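Blr3880 protein (Bradyrhizobium japonicum, PDB 2OOD) catalyses the zinc-dependent hydrolytic deamination of guanine to xanthine and ammonia, as a guanine deaminase of the amidohydrolase superfamily. Local coordinates at the interface of chains A and B. Coordinates in Å, arbitrary orientation; residue numbers count along the deposited sequence, not the author numbering. Chains: chain A/B, Blr3880 protein.

Contact 1: the interface of chains A and B. Residues chain A 86-87, 106, 109; chain B 420-421, 424.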
# COMPACT_ATOMS: atom_id res chain seq x y z
N ARG A 86 -6.17 -17.81 -2.89
CA ARG A 86 -7.06 -17.38 -3.96
C ARG A 86 -8.08 -16.31 -3.58
O ARG A 86 -8.74 -15.77 -4.47
CB ARG A 86 -7.79 -18.59 -4.52
CG ARG A 86 -8.49 -18.37 -5.84
CD ARG A 86 -9.09 -19.66 -6.35
NE ARG A 86 -9.56 -19.52 -7.71
CZ ARG A 86 -10.15 -20.50 -8.40
NH1 ARG A 86 -10.33 -21.69 -7.85
NH2 ARG A 86 -10.54 -20.28 -9.66
N VAL A 87 -8.19 -16.00 -2.30
CA VAL A 87 -9.17 -15.02 -1.85
C VAL A 87 -8.63 -13.82 -1.05
O VAL A 87 -9.26 -13.37 -0.10
CB VAL A 87 -10.27 -15.72 -1.01
CG1 VAL A 87 -11.06 -16.68 -1.89
CG2 VAL A 87 -9.63 -16.50 0.14
N GLU A 106 -13.91 -21.06 1.21
CA GLU A 106 -12.78 -21.35 0.31
C GLU A 106 -11.82 -22.37 0.91
O GLU A 106 -11.36 -23.27 0.23
CB GLU A 106 -12.01 -20.06 -0.00
CG GLU A 106 -10.67 -20.23 -0.71
CD GLU A 106 -10.80 -20.69 -2.16
OE1 GLU A 106 -11.87 -20.48 -2.77
OE2 GLU A 106 -9.81 -21.25 -2.69
N LYS A 109 -12.44 -26.14 0.57
CA LYS A 109 -12.12 -26.81 -0.69
C LYS A 109 -10.83 -27.62 -0.60
O LYS A 109 -10.62 -28.56 -1.36
CB LYS A 109 -11.95 -25.79 -1.83
CG LYS A 109 -13.13 -24.88 -2.08
CD LYS A 109 -12.79 -23.94 -3.22
CE LYS A 109 -13.93 -22.99 -3.54
NZ LYS A 109 -13.57 -22.08 -4.66
N TRP B 420 -5.52 -16.21 -10.62
CA TRP B 420 -6.22 -17.37 -10.06
C TRP B 420 -7.31 -16.85 -9.17
O TRP B 420 -8.32 -17.51 -8.92
CB TRP B 420 -5.29 -18.29 -9.27
CG TRP B 420 -5.94 -19.61 -9.01
CD1 TRP B 420 -6.69 -20.33 -9.88
CD2 TRP B 420 -5.92 -20.36 -7.79
NE1 TRP B 420 -7.13 -21.49 -9.29
CE2 TRP B 420 -6.67 -21.53 -8.01
CE3 TRP B 420 -5.33 -20.17 -6.53
CZ2 TRP B 420 -6.85 -22.50 -7.02
CZ3 TRP B 420 -5.51 -21.14 -5.55
CH2 TRP B 420 -6.27 -22.29 -5.80
N HIS B 421 -7.09 -15.63 -8.67
CA HIS B 421 -8.04 -14.95 -7.81
C HIS B 421 -9.21 -14.43 -8.65
O HIS B 421 -10.38 -14.58 -8.29
CB HIS B 421 -7.35 -13.79 -7.09
CG HIS B 421 -8.31 -12.88 -6.38
ND1 HIS B 421 -8.48 -11.56 -6.75
CD2 HIS B 421 -9.17 -13.10 -5.37
CE1 HIS B 421 -9.41 -11.01 -5.99
NE2 HIS B 421 -9.85 -11.93 -5.14
N LEU B 424 -12.05 -16.74 -10.11
CA LEU B 424 -13.13 -17.19 -9.23
C LEU B 424 -14.47 -16.63 -9.68
O LEU B 424 -15.52 -17.10 -9.25
CB LEU B 424 -12.89 -16.74 -7.78
CG LEU B 424 -12.14 -17.70 -6.86
CD1 LEU B 424 -11.99 -17.05 -5.49
CD2 LEU B 424 -12.90 -19.02 -6.74

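Contact 2: the interface of chains A and B. Residues chain A 85-89, 331; chain B 415, 417, 421, 447.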
# COMPACT_ATOMS: atom_id res chain seq x y z
N THR A 85 -4.84 -18.30 -0.44
CA THR A 85 -4.10 -17.87 -1.62
C THR A 85 -4.97 -17.29 -2.73
O THR A 85 -4.55 -16.37 -3.44
CB THR A 85 -3.31 -19.05 -2.23
OG1 THR A 85 -2.33 -19.51 -1.29
CG2 THR A 85 -2.63 -18.64 -3.52
N ARG A 86 -6.17 -17.81 -2.89
CA ARG A 86 -7.06 -17.38 -3.96
C ARG A 86 -8.08 -16.31 -3.58
O ARG A 86 -8.74 -15.77 -4.47
CB ARG A 86 -7.79 -18.59 -4.52
CG ARG A 86 -8.49 -18.37 -5.84
CD ARG A 86 -9.09 -19.66 -6.35
NE ARG A 86 -9.56 -19.52 -7.71
CZ ARG A 86 -10.15 -20.50 -8.40
NH1 ARG A 86 -10.33 -21.69 -7.85
NH2 ARG A 86 -10.54 -20.28 -9.66
N VAL A 87 -8.19 -16.00 -2.30
CA VAL A 87 -9.17 -15.02 -1.85
C VAL A 87 -8.63 -13.82 -1.05
O VAL A 87 -9.26 -13.37 -0.10
CB VAL A 87 -10.27 -15.72 -1.01
CG1 VAL A 87 -11.06 -16.68 -1.89
CG2 VAL A 87 -9.63 -16.50 0.14
N LEU A 88 -7.48 -13.28 -1.46
CA LEU A 88 -6.87 -12.17 -0.73
C LEU A 88 -7.40 -10.74 -0.89
O LEU A 88 -6.72 -9.80 -0.49
CB LEU A 88 -5.36 -12.16 -0.97
CG LEU A 88 -4.70 -12.40 -2.33
CD1 LEU A 88 -5.52 -11.83 -3.45
CD2 LEU A 88 -3.34 -11.76 -2.31
N GLY A 89 -8.59 -10.55 -1.43
CA GLY A 89 -9.07 -9.19 -1.56
C GLY A 89 -10.55 -9.12 -1.32
O GLY A 89 -11.25 -8.36 -1.99
N ASN A 331 -3.46 -8.06 1.56
CA ASN A 331 -3.65 -8.16 0.12
C ASN A 331 -2.38 -8.26 -0.72
O ASN A 331 -2.43 -8.16 -1.94
CB ASN A 331 -4.49 -6.97 -0.37
CG ASN A 331 -3.90 -5.62 0.02
OD1 ASN A 331 -3.31 -5.46 1.09
ND2 ASN A 331 -4.07 -4.63 -0.85
N GLN B 415 0.49 -8.72 -9.09
CA GLN B 415 1.24 -9.82 -8.50
C GLN B 415 0.78 -11.16 -9.06
O GLN B 415 -0.31 -11.27 -9.62
CB GLN B 415 1.09 -9.80 -6.97
CG GLN B 415 -0.34 -10.01 -6.49
CD GLN B 415 -0.49 -9.83 -5.00
OE1 GLN B 415 0.25 -10.40 -4.22
NE2 GLN B 415 -1.48 -9.04 -4.60
N ALA B 417 -0.51 -13.79 -7.84
CA ALA B 417 -1.79 -14.30 -7.36
C ALA B 417 -3.05 -13.80 -8.05
O ALA B 417 -4.10 -14.42 -7.93
CB ALA B 417 -1.90 -14.06 -5.86
N HIS B 421 -7.09 -15.63 -8.67
CA HIS B 421 -8.04 -14.95 -7.81
C HIS B 421 -9.21 -14.43 -8.65
O HIS B 421 -10.38 -14.58 -8.29
CB HIS B 421 -7.35 -13.79 -7.09
CG HIS B 421 -8.31 -12.88 -6.38
ND1 HIS B 421 -8.48 -11.56 -6.75
CD2 HIS B 421 -9.17 -13.10 -5.37
CE1 HIS B 421 -9.41 -11.01 -5.99
NE2 HIS B 421 -9.85 -11.93 -5.14
N VAL B 447 -5.70 -6.26 -5.24
CA VAL B 447 -4.72 -7.31 -5.51
C VAL B 447 -3.70 -6.93 -6.57
O VAL B 447 -2.60 -7.49 -6.60
CB VAL B 447 -5.41 -8.62 -5.92
CG1 VAL B 447 -4.39 -9.74 -5.98
CG2 VAL B 447 -6.49 -8.97 -4.93
O HOH W 1 -4.27 -16.40 -6.08

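Contact 1: the interface of chains A and B
A:Arg86 lies between B:Trp420 and B:Leu424, its guanidinium sandwiched by an indole on one face and a leucine methyl on the other. In this patch of the two-fold interface of guanine deaminase, possibly that of a biological dimer, a loop of chain A meets helix 418-422 of chain B and the turn that follows. The arginine leaves its backbone with CG anti to the N (chi1 -166°) and stays extended as far as NE, which carries it across the indole. CB packs over the face of the six-membered ring of B:Trp420 near its rim, 3.5 Å from CE3, and CG continues past the same atom. CD sits over the face of the six-membered ring, 3.5 Å from its centroid, as a CH-pi contact. NE, above the five-membered ring in a cation-pi contact, also donates a hydrogen bond to the main-chain carbonyl O of B:Trp420 at 2.7 Å. This bond is somewhat bent, 146° at the hydrogen, and the oxygen is tilted out of the guanidinium plane. CZ comes over the indole NE1, with the two planes 11° apart, and NH1 and NH2 spread beyond it. One residue thus receives the arginine twice, through its ring and its carbonyl, fixing both the tilt and the reach of the guanidinium. An alanine in place of B:Trp420 would probably keep the carbonyl acceptor but leave one guanidinium face without its stacking partner and the group freer to turn. On the opposite face B:Leu424 sets CD2 3.5 Å from CZ, while its CD1 reaches CG1 of A:Val87 at 3.7 Å. The carbonyl O of A:Arg86 meets the edge of the B:His421 ring in its plane, on the CD2 side. Farther out, the side-chain amine NZ of A:Lys109 approaches CD2 of B:Leu424 and forms a salt bridge within its own chain to the carboxylate OE1 of A:Glu106, 3.0 Å away, met on the syn side but well out of the carboxylate plane.

Contact 2: the interface of chains A and B
The imidazole of B:His421 projects from helix 418-422 toward the loop A:Thr85 to A:Gly89, with the A:Leu88 methyl CD1 above one face, offset toward the rim, and the A:Arg86 carbonyl at its edge. The ring is reached on its face near CG, 4.2 Å from CD1 of A:Leu88. This loop follows the segment carrying the HxH metal-binding motif of the amidohydrolase family, whose histidines A:His79 and A:His81 bind zinc, and the contact between the two chains of the deposited assembly therefore lies close in sequence to the active-site metal ligands. The other flat group is the carboxamide of B:Gln415. Its NE2 makes two hydrogen bonds near the amide plane: one crosses the interface to the main-chain O of A:Asn331 at 3.0 Å, and the other runs within chain B to the main-chain O of B:Val447 at 2.8 Å. The first is fairly straight, 160° at the hydrogen, with the donor tilted 19° from the carbonyl plane of A:Asn331; the second meets a lone pair of its acceptor. Both N-H groups are thereby engaged, which holds the amide against rotation and ties it to the end of helix 434-447. B:Gln415 gets there from a chi1 of 63°, CG lying between backbone N and carbonyl carbon, then runs extended. Beside it A:Leu88 turns CD2 tip to tip toward NE2. The A:Leu88 and B:Val447 side chains cross at about a right angle, with CD1 against both valine methyls, 3.4 Å from CG2. A water bridges the backbones, 2.7 Å from the O of A:Thr85 and likewise 2.7 Å from the O of B:Ala417.

Contact 1 and contact 2 adjoin, the centres of their C-alpha atoms about 8 Å apart, and share A:Arg86, A:Val87 and B:His421. The chain A loop after the 3-10 helix 82-84 serves both, as does helix 418-422 of chain B; contact 1 extends outward to helix 95-107, whereas contact 2 brings in A:Asn331 and helix 434-447. They therefore form one continuous patch, repeated with the chains exchanged by the two-fold. Since loop 85-89 and A:Asn331 follow zinc ligands closely in sequence, pairing may help steady the active-site surroundings if this pair is also the functional one, although the structure alone does not show this.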